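Local coordinates for MHC class I protein (Ginglymostoma cirratum, PDB 6LUP), which probably presents peptides at the cell surface to T cells, as classical MHC class I molecules of other vertebrates do, at residues K193-I207 with N229-F242. Numbering follows the deposited sequence.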
loop_
_atom_site.group_PDB
_atom_site.type_symbol
_atom_site.label_atom_id
_atom_site.label_comp_id
_atom_site.label_asym_id
_atom_site.label_seq_id
_atom_site.Cartn_x
_atom_site.Cartn_y
_atom_site.Cartn_z
ATOM N N LYS A 193 -10.557 31.337 -3.263
ATOM C CA LYS A 193 -11.604 30.661 -4.025
ATOM C C LYS A 193 -12.129 29.433 -3.273
ATOM O O LYS A 193 -13.333 29.172 -3.270
ATOM C CB LYS A 193 -11.069 30.271 -5.414
ATOM C CG LYS A 193 -12.049 29.538 -6.321
ATOM C CD LYS A 193 -11.528 29.472 -7.752
ATOM C CE LYS A 193 -12.277 28.441 -8.591
ATOM N NZ LYS A 193 -11.801 27.045 -8.359
ATOM N N GLN A 194 -11.225 28.689 -2.638
ATOM C CA GLN A 194 -11.588 27.446 -1.954
ATOM C C GLN A 194 -11.073 27.388 -0.519
ATOM O O GLN A 194 -10.074 28.024 -0.176
ATOM C CB GLN A 194 -11.096 26.228 -2.744
ATOM C CG GLN A 194 -11.536 26.223 -4.200
ATOM C CD GLN A 194 -11.621 24.833 -4.792
ATOM O OE1 GLN A 194 -12.144 23.907 -4.170
ATOM N NE2 GLN A 194 -11.121 24.682 -6.015
ATOM N N LEU A 195 -11.776 26.627 0.314
ATOM C CA LEU A 195 -11.384 26.430 1.703
ATOM C C LEU A 195 -10.959 24.979 1.886
ATOM O O LEU A 195 -11.752 24.066 1.657
ATOM C CB LEU A 195 -12.549 26.774 2.630
ATOM C CG LEU A 195 -12.215 27.355 4.006
ATOM C CD1 LEU A 195 -11.655 28.767 3.887
ATOM C CD2 LEU A 195 -13.460 27.359 4.879
ATOM N N SER A 196 -9.708 24.768 2.291
ATOM C CA SER A 196 -9.140 23.420 2.305
ATOM C C SER A 196 -8.696 22.932 3.677
ATOM O O SER A 196 -7.898 23.578 4.361
ATOM C CB SER A 196 -7.980 23.312 1.315
ATOM O OG SER A 196 -7.653 21.956 1.065
ATOM N N CYS A 197 -9.228 21.776 4.059
ATOM C CA CYS A 197 -8.808 21.094 5.270
ATOM C C CYS A 197 -7.795 20.013 4.925
ATOM O O CYS A 197 -8.120 19.040 4.236
ATOM C CB CYS A 197 -9.998 20.487 6.007
ATOM S SG CYS A 197 -9.597 20.076 7.715
ATOM N N VAL A 198 -6.566 20.207 5.398
ATOM C CA VAL A 198 -5.469 19.282 5.129
ATOM C C VAL A 198 -4.924 18.646 6.410
ATOM O O VAL A 198 -4.439 19.337 7.311
ATOM C CB VAL A 198 -4.345 19.930 4.271
ATOM C CG1 VAL A 198 -4.054 21.357 4.711
ATOM C CG2 VAL A 198 -3.079 19.079 4.283
ATOM N N ALA A 199 -5.043 17.324 6.479
ATOM C CA ALA A 199 -4.479 16.535 7.571
ATOM C C ALA A 199 -3.271 15.776 7.056
ATOM O O ALA A 199 -3.329 15.140 6.004
ATOM C CB ALA A 199 -5.514 15.575 8.133
ATOM N N THR A 200 -2.174 15.860 7.800
ATOM C CA THR A 200 -0.923 15.227 7.394
ATOM C C THR A 200 -0.190 14.617 8.589
ATOM O O THR A 200 -0.448 14.979 9.741
ATOM C CB THR A 200 -0.015 16.222 6.636
ATOM O OG1 THR A 200 0.992 15.505 5.910
ATOM C CG2 THR A 200 0.635 17.224 7.590
ATOM N N GLY A 201 0.711 13.680 8.300
ATOM C CA GLY A 201 1.552 13.048 9.316
ATOM C C GLY A 201 0.856 12.058 10.237
ATOM O O GLY A 201 1.348 11.781 11.334
ATOM N N PHE A 202 -0.277 11.514 9.798
ATOM C CA PHE A 202 -1.032 10.573 10.625
ATOM C C PHE A 202 -0.796 9.110 10.271
ATOM O O PHE A 202 -0.490 8.771 9.126
ATOM C CB PHE A 202 -2.532 10.899 10.633
ATOM C CG PHE A 202 -3.178 10.904 9.272
ATOM C CD1 PHE A 202 -3.688 9.730 8.719
ATOM C CD2 PHE A 202 -3.318 12.093 8.555
ATOM C CE1 PHE A 202 -4.302 9.738 7.472
ATOM C CE2 PHE A 202 -3.932 12.107 7.308
ATOM C CZ PHE A 202 -4.422 10.928 6.764
ATOM N N TYR A 203 -0.928 8.255 11.282
ATOM C CA TYR A 203 -0.820 6.805 11.137
ATOM C C TYR A 203 -1.749 6.155 12.165
ATOM O O TYR A 203 -1.763 6.577 13.323
ATOM C CB TYR A 203 0.628 6.327 11.350
ATOM C CG TYR A 203 0.729 4.825 11.419
ATOM C CD1 TYR A 203 0.474 4.147 12.613
ATOM C CD2 TYR A 203 1.031 4.081 10.281
ATOM C CE1 TYR A 203 0.525 2.769 12.676
ATOM C CE2 TYR A 203 1.091 2.702 10.334
ATOM C CZ TYR A 203 0.835 2.052 11.530
ATOM O OH TYR A 203 0.891 0.684 11.581
ATOM N N PRO A 204 -2.513 5.115 11.765
ATOM C CA PRO A 204 -2.587 4.470 10.448
ATOM C C PRO A 204 -3.404 5.277 9.433
ATOM O O PRO A 204 -3.881 6.363 9.755
ATOM C CB PRO A 204 -3.259 3.129 10.755
ATOM C CG PRO A 204 -4.111 3.402 11.944
ATOM C CD PRO A 204 -3.380 4.437 12.752
ATOM N N HIS A 205 -3.561 4.738 8.226
ATOM C CA HIS A 205 -4.104 5.487 7.087
ATOM C C HIS A 205 -5.579 5.876 7.234
ATOM O O HIS A 205 -5.997 6.930 6.746
ATOM C CB HIS A 205 -3.901 4.699 5.787
ATOM C CG HIS A 205 -4.970 3.687 5.524
ATOM N ND1 HIS A 205 -6.009 3.917 4.646
ATOM C CD2 HIS A 205 -5.182 2.455 6.046
ATOM C CE1 HIS A 205 -6.808 2.865 4.631
ATOM N NE2 HIS A 205 -6.328 1.964 5.470
ATOM N N SER A 206 -6.347 5.016 7.901
ATOM C CA SER A 206 -7.795 5.175 8.048
ATOM C C SER A 206 -8.158 6.484 8.757
ATOM O O SER A 206 -7.643 6.770 9.839
ATOM C CB SER A 206 -8.361 3.976 8.813
ATOM O OG SER A 206 -9.759 3.857 8.634
ATOM N N ILE A 207 -9.036 7.276 8.142
ATOM C CA ILE A 207 -9.382 8.599 8.671
ATOM C C ILE A 207 -10.752 9.115 8.202
ATOM O O ILE A 207 -11.193 8.830 7.086
ATOM C CB ILE A 207 -8.270 9.638 8.355
ATOM C CG1 ILE A 207 -8.427 10.899 9.215
ATOM C CG2 ILE A 207 -8.213 9.955 6.863
ATOM C CD1 ILE A 207 -7.225 11.821 9.191
ATOM N N ASN A 229 2.687 9.632 2.686
ATOM C CA ASN A 229 3.829 10.525 2.774
ATOM C C ASN A 229 5.119 9.735 2.543
ATOM O O ASN A 229 5.083 8.637 1.987
ATOM C CB ASN A 229 3.844 11.249 4.123
ATOM C CG ASN A 229 2.786 12.335 4.215
ATOM O OD1 ASN A 229 2.086 12.450 5.216
ATOM N ND2 ASN A 229 2.669 13.138 3.166
ATOM N N HIS A 230 6.252 10.299 2.951
ATOM C CA HIS A 230 7.552 9.657 2.747
ATOM C C HIS A 230 8.019 8.791 3.926
ATOM O O HIS A 230 8.958 8.009 3.789
ATOM C CB HIS A 230 8.606 10.723 2.450
ATOM C CG HIS A 230 8.933 11.588 3.627
ATOM N ND1 HIS A 230 7.974 12.304 4.312
ATOM C CD2 HIS A 230 10.109 11.849 4.244
ATOM C CE1 HIS A 230 8.545 12.968 5.300
ATOM N NE2 HIS A 230 9.841 12.709 5.282
ATOM N N ASP A 231 7.363 8.927 5.074
ATOM C CA ASP A 231 7.882 8.390 6.332
ATOM C C ASP A 231 6.933 7.407 7.009
ATOM O O ASP A 231 6.927 7.290 8.236
ATOM C CB ASP A 231 8.183 9.547 7.293
ATOM C CG ASP A 231 6.956 10.425 7.567
ATOM O OD1 ASP A 231 5.858 10.143 7.032
ATOM O OD2 ASP A 231 7.094 11.406 8.324
ATOM N N GLY A 232 6.122 6.716 6.214
ATOM C CA GLY A 232 5.148 5.775 6.756
ATOM C C GLY A 232 3.842 6.412 7.205
ATOM O O GLY A 232 2.892 5.706 7.544
ATOM N N SER A 233 3.782 7.741 7.215
ATOM C CA SER A 233 2.547 8.442 7.573
ATOM C C SER A 233 1.703 8.746 6.332
ATOM O O SER A 233 2.132 8.490 5.204
ATOM C CB SER A 233 2.849 9.720 8.365
ATOM O OG SER A 233 3.403 10.725 7.535
ATOM N N TYR A 234 0.502 9.281 6.549
ATOM C CA TYR A 234 -0.435 9.562 5.462
ATOM C C TYR A 234 -0.953 10.997 5.507
ATOM O O TYR A 234 -0.796 11.692 6.511
ATOM C CB TYR A 234 -1.596 8.560 5.494
ATOM C CG TYR A 234 -1.137 7.121 5.418
ATOM C CD1 TYR A 234 -0.745 6.432 6.570
ATOM C CD2 TYR A 234 -1.062 6.456 4.194
ATOM C CE1 TYR A 234 -0.303 5.123 6.508
ATOM C CE2 TYR A 234 -0.622 5.141 4.122
ATOM C CZ TYR A 234 -0.244 4.481 5.282
ATOM O OH TYR A 234 0.193 3.178 5.227
ATOM N N GLN A 235 -1.561 11.431 4.407
ATOM C CA GLN A 235 -2.152 12.764 4.309
ATOM C C GLN A 235 -3.448 12.743 3.502
ATOM O O GLN A 235 -3.696 11.817 2.723
ATOM C CB GLN A 235 -1.160 13.771 3.707
ATOM C CG GLN A 235 -0.794 13.513 2.253
ATOM C CD GLN A 235 -0.110 14.699 1.598
ATOM O OE1 GLN A 235 1.048 15.005 1.885
ATOM N NE2 GLN A 235 -0.822 15.364 0.703
ATOM N N ILE A 236 -4.272 13.769 3.702
ATOM C CA ILE A 236 -5.513 13.931 2.951
ATOM C C ILE A 236 -5.910 15.405 2.880
ATOM O O ILE A 236 -5.719 16.161 3.839
ATOM C CB ILE A 236 -6.666 13.069 3.531
ATOM C CG1 ILE A 236 -7.919 13.176 2.649
ATOM C CG2 ILE A 236 -6.941 13.414 4.993
ATOM C CD1 ILE A 236 -8.982 12.133 2.934
ATOM N N HIS A 237 -6.439 15.799 1.725
ATOM C CA HIS A 237 -6.954 17.145 1.518
ATOM C C HIS A 237 -8.438 17.053 1.209
ATOM O O HIS A 237 -8.831 16.380 0.255
ATOM C CB HIS A 237 -6.237 17.829 0.350
ATOM C CG HIS A 237 -4.785 18.103 0.595
ATOM N ND1 HIS A 237 -4.256 19.376 0.570
ATOM C CD2 HIS A 237 -3.750 17.272 0.859
ATOM C CE1 HIS A 237 -2.958 19.317 0.807
ATOM N NE2 HIS A 237 -2.626 18.052 0.990
ATOM N N ARG A 238 -9.259 17.702 2.029
ATOM C CA ARG A 238 -10.662 17.910 1.683
ATOM C C ARG A 238 -10.973 19.398 1.571
ATOM O O ARG A 238 -10.778 20.161 2.519
ATOM C CB ARG A 238 -11.619 17.230 2.665
ATOM C CG ARG A 238 -13.038 17.161 2.118
ATOM C CD ARG A 238 -14.024 16.495 3.062
ATOM N NE ARG A 238 -13.815 15.054 3.177
ATOM C CZ ARG A 238 -14.168 14.153 2.262
ATOM N NH1 ARG A 238 -14.747 14.526 1.130
ATOM N NH2 ARG A 238 -13.935 12.868 2.481
ATOM N N SER A 239 -11.458 19.797 0.400
ATOM C CA SER A 239 -11.737 21.201 0.115
ATOM C C SER A 239 -13.128 21.419 -0.471
ATOM O O SER A 239 -13.665 20.566 -1.188
ATOM C CB SER A 239 -10.681 21.777 -0.828
ATOM O OG SER A 239 -10.616 21.026 -2.027
ATOM N N THR A 240 -13.700 22.575 -0.154
ATOM C CA THR A 240 -15.000 22.966 -0.674
ATOM C C THR A 240 -14.936 24.359 -1.297
ATOM O O THR A 240 -13.971 25.099 -1.080
ATOM C CB THR A 240 -16.093 22.911 0.418
ATOM O OG1 THR A 240 -17.385 22.959 -0.199
ATOM C CG2 THR A 240 -15.951 24.064 1.420
ATOM N N GLU A 241 -15.967 24.696 -2.071
ATOM C CA GLU A 241 -16.100 26.019 -2.677
ATOM C C GLU A 241 -16.311 27.101 -1.619
ATOM O O GLU A 241 -16.956 26.867 -0.593
ATOM C CB GLU A 241 -17.235 26.034 -3.703
ATOM C CG GLU A 241 -16.911 25.306 -5.002
ATOM C CD GLU A 241 -16.063 26.128 -5.966
ATOM O OE1 GLU A 241 -16.186 25.906 -7.189
ATOM O OE2 GLU A 241 -15.276 26.993 -5.517
ATOM N N PHE A 242 -15.779 28.298 -1.830
ATOM C CA PHE A 242 -15.788 29.341 -0.779
ATOM C C PHE A 242 -16.181 30.830 -1.100
ATOM O O PHE A 242 -15.926 31.291 -2.193
ATOM C CB PHE A 242 -14.356 29.289 -0.234
ATOM C CG PHE A 242 -14.120 30.119 0.961
ATOM C CD1 PHE A 242 -14.948 30.033 2.029
ATOM C CD2 PHE A 242 -13.078 30.988 0.992
ATOM C CE1 PHE A 242 -14.753 30.825 3.115
ATOM C CE2 PHE A 242 -12.860 31.777 2.079
ATOM C CZ PHE A 242 -13.693 31.690 3.151
#
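L195, C197 and A199 pair in antiparallel fashion with T240, R238 and I236. Each pair is closed by two backbone hydrogen bonds. The axes of strands 194-200 and 234-241 approach to 4.5 Å, with their N-to-C directions 163° apart. Near G201 the register slips: G201 and F202 both face Y234 in a G1 beta bulge. The positive phi of G201 favours glycine here. Within the bulge Y234 N bonds to F202 O at 2.8 Å, while the return bond from F202 N to Y234 O is weak.

The F202 ring is clamped between I207 CD1 on one face and Y234 O on the other. With chi1 at 58°, its CG is tucked over the F202 backbone, and CZ comes to 4.0 Å from I236 CG2. H205 CB sits squarely over the Y234 ring, 3.4 Å from its centroid. At the far end of the same sheet face L195 CD1 makes a CH-pi contact over the F242 ring, 3.6 Å from its centroid. On the other face V198 CG2 lies over the H237 ring, 3.6 Å from the centroid.

These are central strands of an immunoglobulin C1-set sheet, between strands 183-189 and 222-228. C197 is disulfide-bonded to C252, linking this sheet to the one holding strand 250-255. I236 and R238 pack toward strand 208-213 of that second sheet. S196, T200 and H237 hydrogen-bond to the chain of another protein, consistent with the beta-2-microglobulin interface.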